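Local coordinates for alcohol dehydrogenase superfamily protein (Novosphingobium aromaticivorans, PDB 3GAZ), which probably carries out an NADP-linked oxidation or reduction, as expected for a member of the medium-chain alcohol dehydrogenase superfamily, at residues A[10-15]-A[21-26]; A[59-62]-A[66-69]; A[146-151]-A[217-222]. All coordinates share one frame; numbering follows the deposited sequence.

In the fold
Contacts 1 and 2 lie on the same side of the chain's centre. Their own centres are 13 Å apart and they touch directly: Ala10 CB packs on Ile66 CD1 at 3.7 Å, and Val13 CG2 on Leu67 CD1, also at 3.7 Å. The N-terminal hairpin thus rests on the loop that leads into strand 70-78 of the GroES-like domain, and both contacts also reach the second subunit. Contact 3 lies across the chain's centre in the Rossmann-type half, its centre 32 Å from that of contact 2 and 43 Å from that of contact 1. That half carries Gly159, Gly161 and Gly164, a glycine pattern consistent with dinucleotide binding.

Contact 1: A[10-15]-A[21-26]; sequences AAVVEE and VLRKLA
The guanidinium of Arg23 and the carboxylate of Glu14 meet through a bridging water. The water lies in the guanidinium plane, at its edge, accepting from Arg23 NH1 at 2.8 Å and donating to Glu14 OE2. Glu14 OE2 and Arg23 NH1 stand 4.7 Å apart, so the charged atoms do not touch and the water joins them. One guanidinium face carries Leu25 CD2, which sits 3.6 Å above the plane and is displaced toward the rim. Bends at chi2 (-71°) and chi3 fold the arginine chain back to bring the group there, while NH2 forms a salt bridge with Glu188 of the second subunit. A long, flat cation suits this place, since it can serve two partners at once.

The backbones form an antiparallel beta hairpin; the axes of segments 10-13 and 21-26 run 124° apart, well short of strictly antiparallel. Ala10 and Arg23 form one hydrogen-bonded pair and Val12 and Val21 the other, with the non-hydrogen-bonded pair of Ala11 and Leu22 between them. Val12 N reaches Val21 O at 2.7 Å, and each pair is closed by two reciprocal N-H to O bonds.

On the face shared with Arg23, Val12 CG2 touches Leu25 CD1 at 4.0 Å, the two side chains meeting at a slant. Glu14 lies across Val21 nearly at a right angle, its CD 3.9 Å from Val21 CG2. On the other face, small Ala11 lets Leu22 CD2 settle 4.1 Å from its CB.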
# COMPACT_ATOMS: atom_id res chain seq x y z
N ALA A 10 0.44 3.69 -19.54
CA ALA A 10 -0.45 3.48 -18.41
C ALA A 10 -1.25 4.75 -18.16
O ALA A 10 -0.81 5.85 -18.52
CB ALA A 10 0.35 3.11 -17.16
N ALA A 11 -2.42 4.60 -17.56
CA ALA A 11 -3.26 5.74 -17.24
C ALA A 11 -3.00 6.04 -15.77
O ALA A 11 -3.12 5.16 -14.91
CB ALA A 11 -4.72 5.39 -17.47
N VAL A 12 -2.64 7.28 -15.49
CA VAL A 12 -2.35 7.68 -14.13
C VAL A 12 -3.28 8.77 -13.64
O VAL A 12 -3.52 9.75 -14.35
CB VAL A 12 -0.90 8.21 -14.00
CG1 VAL A 12 -0.61 8.59 -12.55
CG2 VAL A 12 0.09 7.17 -14.50
N VAL A 13 -3.83 8.60 -12.44
CA VAL A 13 -4.68 9.61 -11.84
C VAL A 13 -3.68 10.35 -10.97
O VAL A 13 -3.15 9.79 -10.00
CB VAL A 13 -5.81 9.00 -10.99
CG1 VAL A 13 -6.59 10.11 -10.30
CG2 VAL A 13 -6.75 8.19 -11.88
N GLU A 14 -3.39 11.60 -11.33
CA GLU A 14 -2.41 12.40 -10.62
C GLU A 14 -2.87 13.02 -9.31
O GLU A 14 -2.11 13.08 -8.34
CB GLU A 14 -1.88 13.48 -11.56
CG GLU A 14 -1.58 12.92 -12.95
CD GLU A 14 -0.80 13.88 -13.82
OE1 GLU A 14 -1.17 15.07 -13.89
OE2 GLU A 14 0.19 13.43 -14.45
N GLU A 15 -4.12 13.48 -9.28
CA GLU A 15 -4.68 14.09 -8.08
C GLU A 15 -6.16 13.79 -7.97
O GLU A 15 -6.80 13.36 -8.94
CB GLU A 15 -4.45 15.61 -8.09
CG GLU A 15 -5.09 16.37 -9.25
CD GLU A 15 -4.24 16.36 -10.50
OE1 GLU A 15 -3.02 16.61 -10.39
OE2 GLU A 15 -4.79 16.12 -11.60
N VAL A 21 -4.60 10.30 -16.92
CA VAL A 21 -3.52 10.75 -17.79
C VAL A 21 -2.66 9.63 -18.35
O VAL A 21 -2.04 8.88 -17.61
CB VAL A 21 -2.61 11.74 -17.03
CG1 VAL A 21 -1.49 12.24 -17.94
CG2 VAL A 21 -3.44 12.90 -16.50
N LEU A 22 -2.65 9.51 -19.68
CA LEU A 22 -1.84 8.48 -20.32
C LEU A 22 -0.37 8.91 -20.22
O LEU A 22 -0.01 10.02 -20.61
CB LEU A 22 -2.24 8.32 -21.79
CG LEU A 22 -3.64 7.77 -22.04
CD1 LEU A 22 -3.83 7.54 -23.53
CD2 LEU A 22 -3.83 6.46 -21.28
N ARG A 23 0.46 8.01 -19.72
CA ARG A 23 1.89 8.28 -19.53
C ARG A 23 2.76 7.11 -20.00
O ARG A 23 2.33 5.95 -19.94
CB ARG A 23 2.18 8.51 -18.04
CG ARG A 23 1.55 9.75 -17.42
CD ARG A 23 2.23 11.00 -17.94
NE ARG A 23 3.69 10.89 -17.90
CZ ARG A 23 4.40 10.76 -16.78
NH1 ARG A 23 3.80 10.73 -15.60
NH2 ARG A 23 5.73 10.65 -16.85
N LYS A 24 3.97 7.40 -20.48
CA LYS A 24 4.88 6.33 -20.88
C LYS A 24 5.80 6.18 -19.67
O LYS A 24 6.55 7.10 -19.34
CB LYS A 24 5.70 6.71 -22.12
CG LYS A 24 6.73 5.65 -22.51
CD LYS A 24 7.37 5.92 -23.86
CE LYS A 24 8.27 7.15 -23.84
NZ LYS A 24 8.84 7.43 -25.20
N LEU A 25 5.72 5.03 -19.01
CA LEU A 25 6.51 4.78 -17.81
C LEU A 25 7.36 3.53 -17.93
O LEU A 25 7.21 2.74 -18.86
CB LEU A 25 5.58 4.61 -16.60
CG LEU A 25 4.51 5.68 -16.40
CD1 LEU A 25 3.52 5.23 -15.34
CD2 LEU A 25 5.18 6.99 -16.00
N ALA A 26 8.25 3.34 -16.96
CA ALA A 26 9.11 2.17 -16.94
C ALA A 26 8.23 0.92 -16.89
O ALA A 26 7.24 0.87 -16.15
CB ALA A 26 10.02 2.21 -15.72
O HOH W 1 1.37 11.18 -14.37

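Contact 2: A[59-62]-A[66-69]; sequences AQQP and ILGM
Gln61 faces Leu67 and the backbone of Ile66 across a short loop, and it meets them with different parts of its side chain. The apolar share falls to its methylene: Gln61 CG lies 4.0 Å from Leu67 CD2, and the two side chains run past each other in opposite directions. Leucine suits this place because its branched end reaches back to the glutamine from a backbone position that does not itself aim there. Leu67 CD2 also comes within 4.2 Å of Gln61 NE2, so this methyl borders both the aliphatic and the amide part of the glutamine.

The polar approach across the contact is looser. Gln61 CG is anti to the backbone N (chi1 -173°), and a bend at chi2 (81°) then turns the amide until Gln61 NE2 stands 3.5 Å from Ile66 O, near the carbonyl but not hydrogen-bonded to it. The amide is instead used on the neighbouring loop, where OE1 accepts from Gly100 N and NE2 donates to Leu101 O.

Backbone bonds continue the same association: Leu67 pairs with His105 and Gly68 with Thr104. Both segments lie in the loop between helix 46-52 and strand 70-78, within the GroES-like domain, and the partners 100-105 come from the loop before strand 108-112. The chemistry implies that a buried amide, satisfied as both donor and acceptor, is fixed in rotation by main-chain partners, while its methylene serves as hydrophobic surface.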
# COMPACT_ATOMS: atom_id res chain seq x y z
N ALA A 59 -9.27 1.70 0.97
CA ALA A 59 -8.51 1.18 -0.16
C ALA A 59 -7.01 1.40 -0.03
O ALA A 59 -6.21 0.72 -0.66
CB ALA A 59 -9.02 1.80 -1.46
N GLN A 60 -6.63 2.37 0.80
CA GLN A 60 -5.22 2.68 1.01
C GLN A 60 -4.49 2.82 -0.32
O GLN A 60 -3.42 2.23 -0.53
CB GLN A 60 -4.57 1.58 1.87
CG GLN A 60 -5.27 1.38 3.21
CD GLN A 60 -4.64 0.29 4.08
OE1 GLN A 60 -5.22 -0.12 5.08
NE2 GLN A 60 -3.46 -0.18 3.70
N GLN A 61 -5.08 3.60 -1.22
CA GLN A 61 -4.49 3.84 -2.54
C GLN A 61 -4.35 5.34 -2.78
O GLN A 61 -5.15 5.95 -3.50
CB GLN A 61 -5.37 3.23 -3.64
CG GLN A 61 -4.75 3.29 -5.03
CD GLN A 61 -3.74 2.17 -5.28
OE1 GLN A 61 -3.13 1.67 -4.34
NE2 GLN A 61 -3.56 1.79 -6.54
N PRO A 62 -3.33 5.97 -2.16
CA PRO A 62 -3.14 7.41 -2.35
C PRO A 62 -2.67 7.72 -3.77
O PRO A 62 -2.11 6.87 -4.46
CB PRO A 62 -2.09 7.75 -1.30
CG PRO A 62 -1.25 6.49 -1.25
CD PRO A 62 -2.31 5.40 -1.26
N ILE A 66 -1.88 4.40 -10.51
CA ILE A 66 -2.52 3.73 -11.62
C ILE A 66 -3.63 2.93 -10.95
O ILE A 66 -3.36 2.13 -10.04
CB ILE A 66 -1.54 2.77 -12.33
CG1 ILE A 66 -0.43 3.58 -13.01
CG2 ILE A 66 -2.29 1.90 -13.32
CD1 ILE A 66 0.75 2.76 -13.48
N LEU A 67 -4.87 3.17 -11.36
CA LEU A 67 -6.01 2.48 -10.76
C LEU A 67 -6.47 1.26 -11.56
O LEU A 67 -5.88 0.93 -12.59
CB LEU A 67 -7.16 3.47 -10.57
CG LEU A 67 -6.74 4.78 -9.89
CD1 LEU A 67 -7.98 5.62 -9.56
CD2 LEU A 67 -5.96 4.47 -8.62
N GLY A 68 -7.52 0.59 -11.08
CA GLY A 68 -8.02 -0.60 -11.75
C GLY A 68 -7.57 -1.80 -10.94
O GLY A 68 -6.39 -1.94 -10.66
N MSE A 69 -8.50 -2.68 -10.57
CA MSE A 69 -8.18 -3.83 -9.74
C MSE A 69 -8.17 -5.19 -10.45
O MSE A 69 -7.40 -6.08 -10.08
CB MSE A 69 -9.15 -3.88 -8.55
CG MSE A 69 -9.27 -2.56 -7.80
SE MSE A 69 -10.59 -2.57 -6.52
CE MSE A 69 -11.87 -1.93 -7.36

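Contact 3: A[146-151]-A[217-222]; sequences AQVQDG and FDLVYD
While Leu219 presses its methyl groups against Ala146 and Val148, Asp222, further along the same strand, holds a polar cluster: its OD1 accepts from the backbone N-H groups of both Leu224 and Gly225. The bond to Leu224 closes an Asx turn, and the other oxygen, OD2, is hydrogen-bonded to Ser244 OG, so both carboxylate oxygens of this buried aspartate have partners and its rotation is fixed.

The contact itself is wholly apolar. With chi1 at 179° the leucine swings CG away from its own backbone N, and the forked end reaches residues 146-151. One branch, Leu219 CD1, comes to 3.3 Å from Ala146 CB, tighter than usual van der Waals contact, so the exact place of that methyl is doubtful. The other branch, Leu219 CD2, is 3.7 Å from Ala146 CB and 3.8 Å from Val148 CB, and thus fills the angle between the two loop residues. Val148 lies about at right angles to the leucine and also offers CG2, 3.9 Å from Leu219 CD2. Alanine, with a single methyl, suits a place close against both branches of the leucine, and beta-branched valine gives a compact wall beside it.

After helix 132-145, Gln147 is the first residue to leave helical angles, with positive phi, and the chain turns toward strand 153-157, the neighbour of 217-222 in the parallel Rossmann-type sheet. Leu219 packs against this turn between helix and strand, with His241 of strand 240-244 touching both it and Ala146, and with Val154 of strand 153-157 packed on Val148.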
# COMPACT_ATOMS: atom_id res chain seq x y z
N ALA A 146 -20.73 -18.31 4.84
CA ALA A 146 -22.00 -19.03 5.01
C ALA A 146 -22.02 -20.51 4.65
O ALA A 146 -22.95 -21.22 5.05
CB ALA A 146 -23.10 -18.30 4.24
N GLN A 147 -21.02 -20.98 3.91
CA GLN A 147 -20.97 -22.38 3.52
C GLN A 147 -22.32 -22.83 2.96
O GLN A 147 -22.87 -23.84 3.39
CB GLN A 147 -20.61 -23.26 4.72
CG GLN A 147 -19.16 -23.11 5.18
CD GLN A 147 -19.05 -22.59 6.60
OE1 GLN A 147 -19.54 -23.22 7.55
NE2 GLN A 147 -18.41 -21.44 6.76
N VAL A 148 -22.85 -22.07 2.00
CA VAL A 148 -24.13 -22.39 1.39
C VAL A 148 -24.20 -23.88 1.06
O VAL A 148 -23.28 -24.43 0.44
CB VAL A 148 -24.37 -21.54 0.12
CG1 VAL A 148 -23.34 -21.88 -0.95
CG2 VAL A 148 -25.79 -21.76 -0.39
N GLN A 149 -25.28 -24.53 1.49
CA GLN A 149 -25.49 -25.96 1.27
C GLN A 149 -26.56 -26.25 0.22
O GLN A 149 -27.47 -25.45 -0.02
CB GLN A 149 -25.92 -26.64 2.58
CG GLN A 149 -24.93 -26.56 3.73
CD GLN A 149 -23.63 -27.28 3.44
OE1 GLN A 149 -22.74 -26.73 2.79
NE2 GLN A 149 -23.51 -28.51 3.92
N ASP A 150 -26.46 -27.43 -0.38
CA ASP A 150 -27.42 -27.87 -1.38
C ASP A 150 -28.82 -27.91 -0.76
O ASP A 150 -29.01 -28.46 0.32
CB ASP A 150 -27.03 -29.27 -1.88
CG ASP A 150 -28.07 -29.87 -2.81
OD1 ASP A 150 -28.33 -29.28 -3.88
OD2 ASP A 150 -28.63 -30.92 -2.45
N GLY A 151 -29.79 -27.29 -1.43
CA GLY A 151 -31.14 -27.30 -0.91
C GLY A 151 -31.55 -26.09 -0.07
O GLY A 151 -32.73 -25.92 0.22
N PHE A 217 -35.59 -16.84 4.45
CA PHE A 217 -34.58 -17.58 3.71
C PHE A 217 -33.41 -18.05 4.60
O PHE A 217 -33.02 -17.35 5.52
CB PHE A 217 -34.02 -16.70 2.59
CG PHE A 217 -35.08 -16.13 1.68
CD1 PHE A 217 -35.42 -16.77 0.49
CD2 PHE A 217 -35.74 -14.95 2.02
CE1 PHE A 217 -36.41 -16.25 -0.34
CE2 PHE A 217 -36.73 -14.42 1.19
CZ PHE A 217 -37.07 -15.08 0.01
N ASP A 218 -32.86 -19.23 4.30
CA ASP A 218 -31.74 -19.76 5.07
C ASP A 218 -30.53 -18.83 4.99
O ASP A 218 -29.82 -18.62 5.98
CB ASP A 218 -31.30 -21.13 4.55
CG ASP A 218 -32.38 -22.19 4.67
OD1 ASP A 218 -32.99 -22.30 5.75
OD2 ASP A 218 -32.60 -22.92 3.68
N LEU A 219 -30.30 -18.27 3.81
CA LEU A 219 -29.16 -17.38 3.59
C LEU A 219 -29.53 -16.13 2.80
O LEU A 219 -30.19 -16.22 1.76
CB LEU A 219 -28.07 -18.16 2.84
CG LEU A 219 -26.76 -17.46 2.46
CD1 LEU A 219 -26.07 -16.91 3.71
CD2 LEU A 219 -25.86 -18.48 1.76
N VAL A 220 -29.12 -14.96 3.29
CA VAL A 220 -29.39 -13.70 2.59
C VAL A 220 -28.07 -12.97 2.31
O VAL A 220 -27.29 -12.71 3.22
CB VAL A 220 -30.28 -12.75 3.42
CG1 VAL A 220 -30.51 -11.45 2.64
CG2 VAL A 220 -31.62 -13.42 3.74
N TYR A 221 -27.83 -12.66 1.04
CA TYR A 221 -26.61 -11.94 0.69
C TYR A 221 -26.92 -10.51 0.27
O TYR A 221 -27.50 -10.27 -0.78
CB TYR A 221 -25.85 -12.64 -0.44
CG TYR A 221 -24.39 -12.21 -0.54
CD1 TYR A 221 -24.03 -10.87 -0.46
CD2 TYR A 221 -23.37 -13.15 -0.70
CE1 TYR A 221 -22.70 -10.46 -0.54
CE2 TYR A 221 -22.03 -12.76 -0.78
CZ TYR A 221 -21.70 -11.41 -0.70
OH TYR A 221 -20.38 -11.02 -0.77
N ASP A 222 -26.53 -9.56 1.12
CA ASP A 222 -26.74 -8.15 0.85
C ASP A 222 -25.56 -7.61 0.04
O ASP A 222 -24.43 -7.61 0.52
CB ASP A 222 -26.84 -7.37 2.17
CG ASP A 222 -26.72 -5.88 1.97
OD1 ASP A 222 -27.35 -5.35 1.02
OD2 ASP A 222 -26.01 -5.22 2.76